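Local coordinates for protein Rab GDP dissociation inhibitor alpha (Naegleria fowleri, PDB 6C87) that probably binds prenylated Rab GTPases in their GDP-bound state, slowing nucleotide release and shuttling them between membranes and cytosol, at residues Phe88-Gly93 / Lys231-Tyr236; Leu113-Phe118 / Asn324-Gln329; Ser316-Ser321 / Gly358-Ile363. All coordinates share one frame; numbering follows the deposited sequence.

Contact 1. Residues Phe88-Gly93 / Lys231-Tyr236; sequences FLMANG and KSPYVY
Leu-89 and Val-235 form the hydrogen-bonded pair of a short antiparallel ladder that attaches the two-residue strand 89-90 to strand 234-237, in the mixed sheet of this GDP dissociation inhibitor. Leu-89 N donates to Val-235 O at 3.0 Å, and Val-235 N returns a bond to Leu-89 O at 2.9 Å, both close to straight at 167°. A third, more bent bond runs from Ala-91 N to Pro-233 O (2.9 Å, 139°), just past the non-hydrogen-bonded pair Met-90 and Tyr-234. Leu-89 CB meets Val-235 CG2 at 3.9 Å on one face of the sheet. On the other, the bent chain of Met-90 carries SD to within 3.8 Å of Pro-233 CB and brings CE near Tyr-234 CE1.

At the Phe-88 end of the ladder, Phe-88, Tyr-234 and Tyr-236 form an aromatic cluster. With CG anti to its carbonyl carbon (chi1 -71°), Phe-88 swings its ring beside Tyr-236 and turns an edge toward that ring's face in an offset edge-to-face pair; CD1 of Phe-88 lies 3.5 Å from CD1 of Tyr-236. Phe-88 CB also abuts Tyr-234 CD1 at 3.6 Å. Just before strand 234-237, Ser-232 OG accepts Tyr-234 N at 3.0 Å in an ST turn and also bonds Val-114 O. Helix 212-229 packs against Ala-91 and Pro-233. The polar exchange between the two segments is therefore entirely backbone to backbone, while hydrocarbon and aromatic groups flank it, consistent with a buried join in which side-chain packing shields the peptide bonds.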
loop_
_atom_site.group_PDB
_atom_site.type_symbol
_atom_site.label_atom_id
_atom_site.label_comp_id
_atom_site.label_asym_id
_atom_site.label_seq_id
_atom_site.Cartn_x
_atom_site.Cartn_y
_atom_site.Cartn_z
ATOM N N PHE A 88 -28.119 9.483 2.679
ATOM C CA PHE A 88 -27.259 10.309 3.504
ATOM C C PHE A 88 -25.806 9.874 3.347
ATOM O O PHE A 88 -25.508 8.736 2.974
ATOM C CB PHE A 88 -27.673 10.210 4.974
ATOM C CG PHE A 88 -28.976 10.883 5.289
ATOM C CD1 PHE A 88 -29.339 12.059 4.651
ATOM C CD2 PHE A 88 -29.840 10.337 6.220
ATOM C CE1 PHE A 88 -30.534 12.681 4.950
ATOM C CE2 PHE A 88 -31.038 10.955 6.521
ATOM C CZ PHE A 88 -31.384 12.129 5.893
ATOM N N LEU A 89 -24.893 10.796 3.633
ATOM C CA LEU A 89 -23.475 10.477 3.631
ATOM C C LEU A 89 -23.000 10.323 5.072
ATOM O O LEU A 89 -23.211 11.215 5.902
ATOM C CB LEU A 89 -22.654 11.556 2.922
ATOM C CG LEU A 89 -22.873 11.807 1.426
ATOM C CD1 LEU A 89 -23.990 12.837 1.172
ATOM C CD2 LEU A 89 -21.569 12.216 0.759
ATOM N N MET A 90 -22.357 9.194 5.361
ATOM C CA MET A 90 -21.615 9.059 6.608
ATOM C C MET A 90 -20.464 10.058 6.582
ATOM O O MET A 90 -19.682 10.091 5.625
ATOM C CB MET A 90 -21.119 7.624 6.773
ATOM C CG MET A 90 -20.094 7.406 7.874
ATOM S SD MET A 90 -20.725 7.650 9.550
ATOM C CE MET A 90 -22.065 6.460 9.612
ATOM N N ALA A 91 -20.357 10.854 7.651
ATOM C CA ALA A 91 -19.584 12.096 7.629
ATOM C C ALA A 91 -18.137 11.932 7.170
ATOM O O ALA A 91 -17.600 12.820 6.498
ATOM C CB ALA A 91 -19.621 12.743 9.009
ATOM N N ASN A 92 -17.479 10.826 7.511
ATOM C CA ASN A 92 -16.107 10.660 7.022
ATOM C C ASN A 92 -15.925 9.316 6.327
ATOM O O ASN A 92 -14.848 8.714 6.396
ATOM C CB ASN A 92 -15.087 10.828 8.150
ATOM C CG ASN A 92 -14.665 12.278 8.351
ATOM O OD1 ASN A 92 -14.265 12.958 7.406
ATOM N ND2 ASN A 92 -14.762 12.757 9.586
ATOM N N GLY A 93 -16.982 8.834 5.673
ATOM C CA GLY A 93 -16.998 7.543 5.026
ATOM C C GLY A 93 -16.366 7.575 3.653
ATOM O O GLY A 93 -15.711 8.538 3.251
ATOM N N LYS A 231 -25.686 15.985 16.343
ATOM C CA LYS A 231 -26.965 15.287 16.386
ATOM C C LYS A 231 -26.879 13.866 15.820
ATOM O O LYS A 231 -27.522 12.948 16.345
ATOM C CB LYS A 231 -28.005 16.125 15.648
ATOM N N SER A 232 -26.109 13.663 14.756
ATOM C CA SER A 232 -26.050 12.378 14.069
ATOM C C SER A 232 -24.722 12.293 13.325
ATOM O O SER A 232 -23.958 13.270 13.289
ATOM C CB SER A 232 -27.226 12.211 13.091
ATOM O OG SER A 232 -26.867 12.719 11.817
ATOM N N PRO A 233 -24.374 11.118 12.792
ATOM C CA PRO A 233 -23.151 11.012 11.987
ATOM C C PRO A 233 -23.343 11.379 10.522
ATOM O O PRO A 233 -22.390 11.265 9.745
ATOM C CB PRO A 233 -22.784 9.529 12.129
ATOM C CG PRO A 233 -24.097 8.861 12.199
ATOM C CD PRO A 233 -24.982 9.787 13.005
ATOM N N TYR A 234 -24.533 11.800 10.113
ATOM C CA TYR A 234 -24.867 11.932 8.703
ATOM C C TYR A 234 -24.862 13.398 8.267
ATOM O O TYR A 234 -25.249 14.288 9.029
ATOM C CB TYR A 234 -26.240 11.322 8.420
ATOM C CG TYR A 234 -26.345 9.827 8.620
ATOM C CD1 TYR A 234 -25.763 8.937 7.726
ATOM C CD2 TYR A 234 -27.059 9.304 9.695
ATOM C CE1 TYR A 234 -25.879 7.564 7.905
ATOM C CE2 TYR A 234 -27.173 7.942 9.895
ATOM C CZ TYR A 234 -26.587 7.072 8.997
ATOM O OH TYR A 234 -26.715 5.709 9.190
ATOM N N VAL A 235 -24.403 13.638 7.039
ATOM C CA VAL A 235 -24.563 14.920 6.367
ATOM C C VAL A 235 -25.318 14.688 5.057
ATOM O O VAL A 235 -25.433 13.562 4.564
ATOM C CB VAL A 235 -23.215 15.621 6.097
ATOM C CG1 VAL A 235 -22.439 15.818 7.390
ATOM C CG2 VAL A 235 -22.399 14.863 5.063
ATOM N N TYR A 236 -25.795 15.789 4.473
ATOM C CA TYR A 236 -26.616 15.824 3.254
ATOM C C TYR A 236 -26.331 17.166 2.601
ATOM O O TYR A 236 -26.170 18.167 3.316
ATOM C CB TYR A 236 -28.114 15.694 3.554
ATOM C CG TYR A 236 -29.024 15.338 2.386
ATOM C CD1 TYR A 236 -28.950 14.094 1.774
ATOM C CD2 TYR A 236 -29.996 16.230 1.935
ATOM C CE1 TYR A 236 -29.799 13.753 0.729
ATOM C CE2 TYR A 236 -30.855 15.899 0.890
ATOM C CZ TYR A 236 -30.750 14.654 0.293
ATOM O OH TYR A 236 -31.583 14.296 -0.749
#

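Contact 2. Residues Leu113-Phe118 / Asn324-Gln329; sequences LVEGSF and NAKSSQ
Glu-115 and Lys-326 meet through both main chain and side chain. The carboxylate oxygen OE1 of Glu-115 accepts the backbone N of Lys-326 at 3.1 Å; the N-H comes at OE1 from above the carboxylate plane, 63° out of it, along a nearly straight bond (176°). Lys-326 NZ bends back to the same OE1 in a weak, long salt bridge of 3.4 Å. The other oxygen, OE2 of Glu-115, accepts a hydrogen bond from a water at 2.7 Å, so each carboxylate oxygen has a partner; the water also lies close to Ser-327 OG. Ser-327 OG in turn accepts Glu-115 N at 3.0 Å; its position between backbone N and carbonyl carbon (chi1 57°) turns it back toward that amide.

Farther along, the segments become neighbouring parallel strands with Ser-117 opposite Gln-329. Gln-329 N donates to Gly-116 O at 2.9 Å, and Phe-118 N donates to Gln-329 O at 2.7 Å, so Gln-329 is held at both its N-H and its C=O by the one strand, straddling Ser-117. Val-114 CG1 rests 3.6 Å from Ser-328 N, and Ser-328 OG sits at the edge of the Phe-118 ring, near its plane.

Farther out, several groups have partners elsewhere: Ser-117 OG bonds Tyr-222 OH, Gln-329 OE1 bonds Thr-419 OG1, and Lys-326 O accepts Ser-349 OG. In the mixed sheet, strand 328-332 lies between strand 111-121, which it meets in parallel, and the antiparallel strand 343-349; strand 111-121 itself continues the sheet to strands 234-237 and 124-127. The contact thus joins two strands from parts of the chain 206 residues apart, inside the sheet, with helix 212-229 reached through Tyr-222.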
loop_
_atom_site.group_PDB
_atom_site.type_symbol
_atom_site.label_atom_id
_atom_site.label_comp_id
_atom_site.label_asym_id
_atom_site.label_seq_id
_atom_site.Cartn_x
_atom_site.Cartn_y
_atom_site.Cartn_z
ATOM N N LEU A 113 -25.718 19.063 8.428
ATOM C CA LEU A 113 -25.883 17.885 9.270
ATOM C C LEU A 113 -27.336 17.413 9.291
ATOM O O LEU A 113 -28.278 18.180 9.059
ATOM C CB LEU A 113 -25.377 18.168 10.688
ATOM C CG LEU A 113 -25.917 19.342 11.515
ATOM C CD1 LEU A 113 -27.127 18.902 12.350
ATOM C CD2 LEU A 113 -24.836 20.036 12.368
ATOM N N VAL A 114 -27.497 16.129 9.522
ATOM C CA VAL A 114 -28.789 15.504 9.750
ATOM C C VAL A 114 -29.048 15.484 11.250
ATOM O O VAL A 114 -28.151 15.166 12.046
ATOM C CB VAL A 114 -28.802 14.091 9.136
ATOM C CG1 VAL A 114 -30.109 13.383 9.423
ATOM C CG2 VAL A 114 -28.531 14.183 7.632
ATOM N N GLU A 115 -30.280 15.808 11.650
ATOM C CA GLU A 115 -30.539 16.048 13.067
ATOM C C GLU A 115 -30.803 14.777 13.868
ATOM O O GLU A 115 -30.568 14.766 15.076
ATOM C CB GLU A 115 -31.689 17.040 13.230
ATOM C CG GLU A 115 -31.305 18.433 12.762
ATOM C CD GLU A 115 -32.461 19.418 12.781
ATOM O OE1 GLU A 115 -33.409 19.232 13.577
ATOM O OE2 GLU A 115 -32.414 20.387 12.000
ATOM N N GLY A 116 -31.287 13.709 13.253
ATOM C CA GLY A 116 -31.728 12.550 14.000
ATOM C C GLY A 116 -31.157 11.252 13.472
ATOM O O GLY A 116 -30.857 11.112 12.287
ATOM N N SER A 117 -30.964 10.306 14.390
ATOM C CA SER A 117 -30.612 8.936 14.022
ATOM C C SER A 117 -31.431 7.995 14.889
ATOM O O SER A 117 -31.171 7.896 16.095
ATOM C CB SER A 117 -29.125 8.666 14.194
ATOM O OG SER A 117 -28.828 7.348 13.777
ATOM N N PHE A 118 -32.389 7.286 14.270
ATOM C CA PHE A 118 -33.381 6.496 14.986
ATOM C C PHE A 118 -33.479 5.086 14.424
ATOM O O PHE A 118 -33.201 4.844 13.248
ATOM C CB PHE A 118 -34.761 7.145 14.923
ATOM C CG PHE A 118 -34.821 8.450 15.613
ATOM C CD1 PHE A 118 -34.467 9.607 14.947
ATOM C CD2 PHE A 118 -35.187 8.522 16.947
ATOM C CE1 PHE A 118 -34.498 10.827 15.596
ATOM C CE2 PHE A 118 -35.213 9.735 17.604
ATOM C CZ PHE A 118 -34.866 10.890 16.926
ATOM N N ASN A 324 -39.092 16.525 17.330
ATOM C CA ASN A 324 -39.245 17.646 16.403
ATOM C C ASN A 324 -38.041 17.799 15.478
ATOM O O ASN A 324 -37.715 18.907 15.041
ATOM C CB ASN A 324 -39.512 18.950 17.161
ATOM C CG ASN A 324 -40.893 18.974 17.781
ATOM O OD1 ASN A 324 -41.799 18.289 17.311
ATOM N ND2 ASN A 324 -41.053 19.736 18.860
ATOM N N ALA A 325 -37.372 16.689 15.179
ATOM C CA ALA A 325 -36.254 16.716 14.246
ATOM C C ALA A 325 -36.722 17.154 12.858
ATOM O O ALA A 325 -37.763 16.705 12.364
ATOM C CB ALA A 325 -35.595 15.336 14.178
ATOM N N LYS A 326 -35.960 18.058 12.240
ATOM C CA LYS A 326 -36.267 18.545 10.904
ATOM C C LYS A 326 -35.542 17.765 9.809
ATOM O O LYS A 326 -35.758 18.034 8.622
ATOM C CB LYS A 326 -35.942 20.038 10.819
ATOM C CG LYS A 326 -36.769 20.862 11.792
ATOM C CD LYS A 326 -36.361 22.324 11.784
ATOM C CE LYS A 326 -36.239 22.839 13.195
ATOM N NZ LYS A 326 -35.197 22.095 13.964
ATOM N N SER A 327 -34.669 16.834 10.179
ATOM C CA SER A 327 -34.068 15.875 9.262
ATOM C C SER A 327 -33.650 14.674 10.093
ATOM O O SER A 327 -33.265 14.827 11.257
ATOM C CB SER A 327 -32.860 16.456 8.510
ATOM O OG SER A 327 -31.845 16.936 9.389
ATOM N N SER A 328 -33.739 13.479 9.508
ATOM C CA SER A 328 -33.525 12.303 10.337
ATOM C C SER A 328 -33.252 11.069 9.490
ATOM O O SER A 328 -33.816 10.897 8.408
ATOM C CB SER A 328 -34.728 12.049 11.250
ATOM O OG SER A 328 -34.402 11.099 12.243
ATOM N N GLN A 329 -32.389 10.208 10.024
ATOM C CA GLN A 329 -32.210 8.837 9.561
ATOM C C GLN A 329 -33.019 7.913 10.468
ATOM O O GLN A 329 -32.932 8.019 11.697
ATOM C CB GLN A 329 -30.730 8.451 9.595
ATOM C CG GLN A 329 -30.432 7.018 9.182
ATOM C CD GLN A 329 -30.438 6.826 7.676
ATOM O OE1 GLN A 329 -31.487 6.884 7.035
ATOM N NE2 GLN A 329 -29.262 6.569 7.107
HETATM O O HOH W 1 -31.904 19.449 9.538
#

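Contact 3. Residues Ser316-Ser321 / Gly358-Ile363; sequences SHPVKS and GKYIAI
Over one face of the Tyr-360 ring lies the backbone around the His-317 to Pro-318 peptide bond: His-317 O stands 3.5 Å from Tyr-360 CD1, and Pro-318 N stands 3.7 Å from Tyr-360 CZ, both offset toward the rim. The same ring pairs edge-to-face with Phe-350. This places the contact where the loop after strand 302-315 folds across the start of strand 360-367, the antiparallel neighbour of strand 302-315 in the mixed sheet. Tyr-360 CG is anti to the carbonyl carbon (chi1 -54°), and its CB points toward the loop, laying one ring face against the peptide. Pro-318 CD comes within 3.8 Å of Tyr-360 OH at the far end of the ring.

Nearer the surface, Ser-316 CA lies close to Gly-358 O, and Ser-316 OG passes alongside CD and CE of Lys-359. A water joins the two polar ends, donating to Ser-316 OG at 2.7 Å and accepting from Lys-359 NZ at 2.7 Å. Each end also has a protein partner: Asp-388 OD2 for the serine and Ser-73 O for the lysine.

The imidazole of His-317 bonds a carbonyl oxygen at either nitrogen, which would tend to favour a doubly protonated ring: NE2 meets Pro-386 O, and ND1 donates to Pro-318 O at 2.7 Å (168°), with that oxygen almost in the ring plane.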
loop_
_atom_site.group_PDB
_atom_site.type_symbol
_atom_site.label_atom_id
_atom_site.label_comp_id
_atom_site.label_asym_id
_atom_site.label_seq_id
_atom_site.Cartn_x
_atom_site.Cartn_y
_atom_site.Cartn_z
ATOM N N SER A 316 -46.537 17.690 6.861
ATOM C CA SER A 316 -46.636 19.015 7.455
ATOM C C SER A 316 -46.315 18.978 8.945
ATOM O O SER A 316 -46.776 19.825 9.715
ATOM C CB SER A 316 -48.024 19.597 7.211
ATOM O OG SER A 316 -48.116 20.096 5.891
ATOM N N HIS A 317 -45.519 17.995 9.359
ATOM C CA HIS A 317 -45.214 17.780 10.763
ATOM C C HIS A 317 -43.960 16.929 10.854
ATOM O O HIS A 317 -43.695 16.130 9.955
ATOM C CB HIS A 317 -46.383 17.083 11.480
ATOM C CG HIS A 317 -46.688 15.721 10.943
ATOM N ND1 HIS A 317 -45.988 14.596 11.323
ATOM C CD2 HIS A 317 -47.610 15.302 10.044
ATOM C CE1 HIS A 317 -46.461 13.545 10.679
ATOM N NE2 HIS A 317 -47.450 13.945 9.899
ATOM N N PRO A 318 -43.177 17.068 11.915
ATOM C CA PRO A 318 -42.066 16.138 12.116
ATOM C C PRO A 318 -42.599 14.753 12.460
ATOM O O PRO A 318 -43.761 14.566 12.827
ATOM C CB PRO A 318 -41.302 16.743 13.298
ATOM C CG PRO A 318 -42.373 17.441 14.085
ATOM C CD PRO A 318 -43.341 17.988 13.056
ATOM N N VAL A 319 -41.724 13.766 12.345
ATOM C CA VAL A 319 -42.120 12.413 12.693
ATOM C C VAL A 319 -42.246 12.312 14.209
ATOM O O VAL A 319 -41.386 12.808 14.955
ATOM C CB VAL A 319 -41.112 11.407 12.125
ATOM C CG1 VAL A 319 -41.552 10.001 12.431
ATOM C CG2 VAL A 319 -40.953 11.623 10.609
ATOM N N LYS A 320 -43.340 11.704 14.677
ATOM C CA LYS A 320 -43.529 11.516 16.110
ATOM C C LYS A 320 -42.359 10.733 16.690
ATOM O O LYS A 320 -41.800 9.845 16.037
ATOM C CB LYS A 320 -44.845 10.788 16.399
ATOM N N SER A 321 -41.987 11.082 17.921
ATOM C CA SER A 321 -40.897 10.482 18.693
ATOM C C SER A 321 -39.514 10.871 18.196
ATOM O O SER A 321 -38.522 10.359 18.720
ATOM C CB SER A 321 -40.968 8.950 18.719
ATOM O OG SER A 321 -42.276 8.508 19.011
ATOM N N GLY A 358 -42.029 24.560 6.609
ATOM C CA GLY A 358 -43.075 23.782 7.237
ATOM C C GLY A 358 -43.355 22.447 6.585
ATOM O O GLY A 358 -44.236 21.715 7.062
ATOM N N LYS A 359 -42.619 22.090 5.538
ATOM C CA LYS A 359 -42.827 20.833 4.840
ATOM C C LYS A 359 -41.647 19.899 5.068
ATOM O O LYS A 359 -40.502 20.330 5.241
ATOM C CB LYS A 359 -43.050 21.052 3.337
ATOM C CG LYS A 359 -44.388 21.704 2.977
ATOM C CD LYS A 359 -45.558 20.784 3.358
ATOM C CE LYS A 359 -46.834 21.065 2.552
ATOM N NZ LYS A 359 -47.433 22.413 2.796
ATOM N N TYR A 360 -41.951 18.611 5.076
ATOM C CA TYR A 360 -40.975 17.559 5.301
ATOM C C TYR A 360 -41.125 16.523 4.196
ATOM O O TYR A 360 -42.243 16.215 3.768
ATOM C CB TYR A 360 -41.175 16.899 6.688
ATOM C CG TYR A 360 -41.193 17.864 7.874
ATOM C CD1 TYR A 360 -42.293 18.693 8.104
ATOM C CD2 TYR A 360 -40.127 17.923 8.781
ATOM C CE1 TYR A 360 -42.325 19.572 9.175
ATOM C CE2 TYR A 360 -40.157 18.807 9.872
ATOM C CZ TYR A 360 -41.270 19.623 10.056
ATOM O OH TYR A 360 -41.340 20.501 11.116
ATOM N N ILE A 361 -39.997 16.009 3.718
ATOM C CA ILE A 361 -39.962 14.905 2.770
ATOM C C ILE A 361 -39.491 13.680 3.536
ATOM O O ILE A 361 -38.376 13.671 4.074
ATOM C CB ILE A 361 -39.022 15.174 1.586
ATOM C CG1 ILE A 361 -39.243 16.561 0.984
ATOM C CG2 ILE A 361 -39.210 14.089 0.542
ATOM C CD1 ILE A 361 -40.642 16.802 0.474
ATOM N N ALA A 362 -40.347 12.673 3.637
ATOM C CA ALA A 362 -39.992 11.401 4.254
ATOM C C ALA A 362 -40.124 10.332 3.185
ATOM O O ALA A 362 -41.196 10.167 2.589
ATOM C CB ALA A 362 -40.871 11.083 5.467
ATOM N N ILE A 363 -39.023 9.657 2.889
ATOM C CA ILE A 363 -38.995 8.676 1.818
ATOM C C ILE A 363 -38.717 7.314 2.433
ATOM O O ILE A 363 -37.728 7.140 3.154
ATOM C CB ILE A 363 -37.974 9.058 0.735
ATOM C CG1 ILE A 363 -38.371 10.436 0.174
ATOM C CG2 ILE A 363 -37.949 8.004 -0.373
ATOM C CD1 ILE A 363 -37.641 10.880 -1.067
HETATM O O HOH W 2 -47.438 22.641 5.482
#

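In the fold
All three contacts reach the same mixed sheet. Contacts 1 and 2, with centres about 11 Å apart, share the pairing of strand 234-237 with strand 111-121: Tyr-234 O lies 2.9 Å from Val-114 N, a probable hydrogen bond, and Tyr-234 CZ packs 3.3 Å from Gln-329 NE2. Contacts 2 and 3 are about 10 Å apart between centres and touch by packing, with Lys-326 CA 4.0 Å from Tyr-360 CE2 and Asn-324 against Pro-318; their segments alternate along the chain. Contacts 1 and 3 do not touch, with centres about 19 Å and nearest atoms about 7 Å apart; contact 2, buried like contact 1, touches both.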